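Local coordinates for lipolytic protein G-D-S-L family (Veillonella parvula DSM 2008, PDB 4RW0) that is probably an esterase or lipase-type hydrolase of the GDSL (SGNH) family, its natural substrate being undefined, at residues E56-T61 / R68-M73; E151-Q154 / I158-A161. One frame throughout, in Å; residues are numbered along the deposited sequence.

Interaction 1 (E56-T61 / R68-M73)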
# COMPACT_ATOMS: atom_id res chain seq x y z
N GLU A 56 12.76 -0.78 9.49
CA GLU A 56 13.75 -0.88 10.62
C GLU A 56 14.56 0.36 10.67
O GLU A 56 14.83 0.89 11.75
CB GLU A 56 14.72 -2.06 10.43
CG GLU A 56 14.10 -3.46 10.45
CD GLU A 56 15.05 -4.59 9.94
OE1 GLU A 56 16.06 -4.26 9.27
OE2 GLU A 56 14.75 -5.81 10.15
N ASN A 57 14.98 0.88 9.51
CA ASN A 57 15.89 2.07 9.56
C ASN A 57 15.15 3.28 10.08
O ASN A 57 15.69 4.11 10.81
CB ASN A 57 16.49 2.38 8.17
CG ASN A 57 17.36 1.25 7.64
OD1 ASN A 57 17.91 0.44 8.41
ND2 ASN A 57 17.44 1.14 6.33
N TRP A 58 13.86 3.36 9.79
CA TRP A 58 13.06 4.43 10.39
C TRP A 58 12.80 4.16 11.87
O TRP A 58 12.88 5.05 12.73
CB TRP A 58 11.70 4.60 9.62
CG TRP A 58 10.65 5.33 10.42
CD1 TRP A 58 10.59 6.65 10.58
CD2 TRP A 58 9.60 4.77 11.18
NE1 TRP A 58 9.56 6.97 11.42
CE2 TRP A 58 8.90 5.81 11.76
CE3 TRP A 58 9.17 3.47 11.41
CZ2 TRP A 58 7.85 5.63 12.62
CZ3 TRP A 58 8.02 3.27 12.23
CH2 TRP A 58 7.42 4.33 12.86
N ALA A 59 12.38 2.94 12.19
CA ALA A 59 11.95 2.63 13.56
C ALA A 59 13.00 2.93 14.62
O ALA A 59 12.67 3.44 15.68
CB ALA A 59 11.54 1.16 13.65
N VAL A 60 14.25 2.68 14.30
CA VAL A 60 15.34 2.98 15.26
C VAL A 60 15.54 4.41 15.54
O VAL A 60 16.18 4.71 16.51
CB VAL A 60 16.70 2.39 14.84
CG1 VAL A 60 16.60 0.90 14.93
CG2 VAL A 60 17.20 2.90 13.47
N THR A 61 14.97 5.31 14.71
CA THR A 61 14.99 6.74 14.96
C THR A 61 13.71 7.34 15.41
O THR A 61 13.64 8.53 15.65
CB THR A 61 15.29 7.55 13.66
OG1 THR A 61 14.21 7.42 12.68
CG2 THR A 61 16.48 7.00 13.00
N ARG A 68 0.23 7.85 16.04
CA ARG A 68 0.80 7.52 14.72
C ARG A 68 0.15 6.32 14.08
O ARG A 68 -0.08 5.32 14.73
CB ARG A 68 2.32 7.29 14.83
CG ARG A 68 3.03 6.82 13.56
CD ARG A 68 4.44 6.39 13.87
NE ARG A 68 5.26 7.48 14.27
CZ ARG A 68 6.03 7.49 15.36
NH1 ARG A 68 6.12 6.43 16.14
NH2 ARG A 68 6.81 8.52 15.59
N HIS A 69 -0.10 6.43 12.77
CA HIS A 69 -0.42 5.30 11.94
C HIS A 69 0.68 5.05 10.93
O HIS A 69 1.40 5.96 10.49
CB HIS A 69 -1.82 5.51 11.25
CG HIS A 69 -2.97 5.41 12.22
ND1 HIS A 69 -3.28 6.42 13.12
CD2 HIS A 69 -3.91 4.45 12.40
CE1 HIS A 69 -4.33 6.07 13.84
NE2 HIS A 69 -4.72 4.87 13.44
N ILE A 70 0.83 3.80 10.58
CA ILE A 70 1.84 3.33 9.65
C ILE A 70 1.14 2.55 8.56
O ILE A 70 0.56 1.48 8.80
CB ILE A 70 2.90 2.48 10.33
CG1 ILE A 70 3.53 3.25 11.44
CG2 ILE A 70 3.95 1.97 9.34
CD1 ILE A 70 4.30 2.44 12.39
N PHE A 71 1.19 3.07 7.34
CA PHE A 71 0.63 2.37 6.20
C PHE A 71 1.70 1.49 5.53
O PHE A 71 2.79 1.95 5.36
CB PHE A 71 0.10 3.42 5.19
CG PHE A 71 -0.25 2.80 3.83
CD1 PHE A 71 -1.52 2.26 3.63
CD2 PHE A 71 0.69 2.62 2.85
CE1 PHE A 71 -1.85 1.67 2.45
CE2 PHE A 71 0.34 2.00 1.64
CZ PHE A 71 -0.94 1.50 1.47
N LEU A 72 1.39 0.25 5.16
CA LEU A 72 2.30 -0.65 4.50
C LEU A 72 1.58 -1.29 3.30
O LEU A 72 0.44 -1.76 3.38
CB LEU A 72 2.64 -1.86 5.39
CG LEU A 72 3.08 -1.55 6.76
CD1 LEU A 72 3.27 -2.84 7.53
CD2 LEU A 72 4.38 -0.79 6.60
N MSE A 73 2.30 -1.42 2.23
CA MSE A 73 1.81 -2.18 1.07
C MSE A 73 2.95 -2.57 0.19
O MSE A 73 3.75 -1.69 -0.25
CB MSE A 73 0.78 -1.29 0.29
CG MSE A 73 0.36 -2.04 -0.93
SE MSE A 73 -1.08 -1.03 -1.93
CE MSE A 73 -0.13 0.63 -2.50
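The contact belongs to the beta-alpha-beta crossover that runs from strand 36-40 through helix 48-59 to strand 69-73, where W58 meets R68 and I70. W58 has its CG anti to the backbone N (chi1 161°), and its six-membered ring points at the strand. The edge of the indole meets one face of the R68 guanidinium, with W58 CZ2 3.6 Å from R68 NE. The two planes are nearly perpendicular, 88° apart, so this is not a parallel stack. The aliphatic part of R68 joins in, with its CD 3.8 Å from W58 CH2. The tip of I70 meets the same end of the ring, its CD1 lying 3.7 Å from W58 CH2. W58 O accepts two hydrogen bonds, from T61 N at 2.9 Å and from T61 OG1 at 2.7 Å. R68 NE is salt-bridged to E5, while NH1 and NH2 hydrogen-bond to the backbone oxygens of K102 and V63. A leucine in place of R68 would probably leave the E5 carboxylate without its charged mate and W58 CZ2 without the flat group it abuts. Around this buried contact, W58 also touches Y41 edge-to-face and I7 of strand 4-10, and I70 reaches A99 of helix 85-100.

Interaction 2 (E151-Q154 / I158-A161)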
# COMPACT_ATOMS: atom_id res chain seq x y z
N GLU A 151 -12.40 -3.01 -10.74
CA GLU A 151 -13.78 -2.61 -11.17
C GLU A 151 -13.78 -1.48 -12.17
O GLU A 151 -14.50 -1.50 -13.18
CB GLU A 151 -14.63 -2.27 -9.97
CG GLU A 151 -14.93 -3.53 -9.17
CD GLU A 151 -15.80 -3.32 -7.94
OE1 GLU A 151 -16.08 -2.16 -7.54
OE2 GLU A 151 -16.18 -4.35 -7.33
N ALA A 152 -12.91 -0.51 -11.95
CA ALA A 152 -12.85 0.61 -12.84
C ALA A 152 -12.34 0.18 -14.17
O ALA A 152 -12.86 0.58 -15.27
CB ALA A 152 -11.93 1.69 -12.25
N ASP A 153 -11.26 -0.59 -14.17
CA ASP A 153 -10.68 -1.04 -15.45
C ASP A 153 -11.68 -1.98 -16.22
O ASP A 153 -11.79 -1.92 -17.47
CB ASP A 153 -9.37 -1.75 -15.22
CG ASP A 153 -8.82 -2.35 -16.44
OD1 ASP A 153 -8.11 -1.62 -17.23
OD2 ASP A 153 -9.02 -3.60 -16.52
N GLN A 154 -12.39 -2.78 -15.47
CA GLN A 154 -13.28 -3.77 -16.05
C GLN A 154 -14.40 -3.10 -16.82
O GLN A 154 -14.79 -3.59 -17.81
CB GLN A 154 -13.86 -4.60 -14.96
CG GLN A 154 -14.97 -5.53 -15.39
CD GLN A 154 -15.34 -6.48 -14.25
OE1 GLN A 154 -15.92 -6.08 -13.21
NE2 GLN A 154 -14.94 -7.72 -14.42
N ILE A 158 -9.90 4.09 -18.01
CA ILE A 158 -8.49 3.99 -18.33
C ILE A 158 -7.69 4.29 -17.05
O ILE A 158 -7.52 5.48 -16.67
CB ILE A 158 -8.21 5.04 -19.40
CG1 ILE A 158 -9.13 4.82 -20.62
CG2 ILE A 158 -6.76 5.02 -19.85
CD1 ILE A 158 -9.02 3.43 -21.23
N VAL A 159 -7.26 3.25 -16.34
CA VAL A 159 -6.58 3.48 -15.03
C VAL A 159 -5.10 3.00 -14.92
O VAL A 159 -4.42 3.40 -14.01
CB VAL A 159 -7.38 2.91 -13.87
CG1 VAL A 159 -8.71 3.67 -13.69
CG2 VAL A 159 -7.65 1.46 -14.05
N PHE A 160 -4.65 2.12 -15.81
CA PHE A 160 -3.28 1.57 -15.83
C PHE A 160 -2.45 2.13 -16.96
O PHE A 160 -2.91 2.24 -18.10
CB PHE A 160 -3.28 0.03 -15.83
CG PHE A 160 -3.79 -0.58 -14.55
CD1 PHE A 160 -3.00 -0.58 -13.40
CD2 PHE A 160 -5.00 -1.20 -14.49
CE1 PHE A 160 -3.45 -1.13 -12.18
CE2 PHE A 160 -5.46 -1.76 -13.30
CZ PHE A 160 -4.70 -1.71 -12.15
N ALA A 161 -1.22 2.56 -16.63
CA ALA A 161 -0.25 3.00 -17.65
C ALA A 161 0.65 1.90 -18.27
O ALA A 161 1.40 2.15 -19.21
CB ALA A 161 0.65 4.09 -17.10
O HOH W 1 -6.76 0.69 -17.48
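V159 lays its two methyl groups over the last turn of helix 145-154, where they overlap A152 and D153. The contact is a chain reversal in the alpha/beta SGNH hydrolase fold: the loop after this helix turns back across it on the way to helix 168-182. V159 CG1 sits 4.0 Å from A152 CB. The other branch, V159 CG2, lies 3.8 Å from D153 CB. The backbones are closest at D153 and V159, with their CA atoms 6.1 Å apart. L173 of helix 168-182 touches both A152 and V159, so the small apolar patch is shared by two helices and the loop. I158 O accepts from N167 ND2 and R169 NH1, which ties the loop to the start of helix 168-182 and the residue before it. With CG anti to the backbone N (chi1 174°), the carboxylate of D153 extends past V159 to the edge of F160. There D153 OD1 stands near the ring plane, 4.2 Å from F160 CD2. The carboxylate and ring planes are 67° apart. A water links the two segments: it donates to D153 OD1 at 2.7 Å and accepts from V159 N at 2.8 Å.

In the fold
Interactions 1 and 2 lie on opposite sides of the chain's centre and follow one another along the chain. Their centres are 30 Å apart. The nearest atoms, about 10 Å apart, belong to M73 and F160, so they do not touch. The W58 contact of interaction 1 is at the N-terminal half of strand 69-73. Interaction 2 lies past the C-terminal end of that strand, and off to one side. In SGNH hydrolases the catalytic groups generally gather at the C-terminal ends of the strands. On that side M73 touches helix 12-15. Interaction 2 is built on the loop leading to helix 168-182, and the loop before the last helix usually carries the catalytic histidine. The sodium ion, at D30, I33 and V36, involves neither contact.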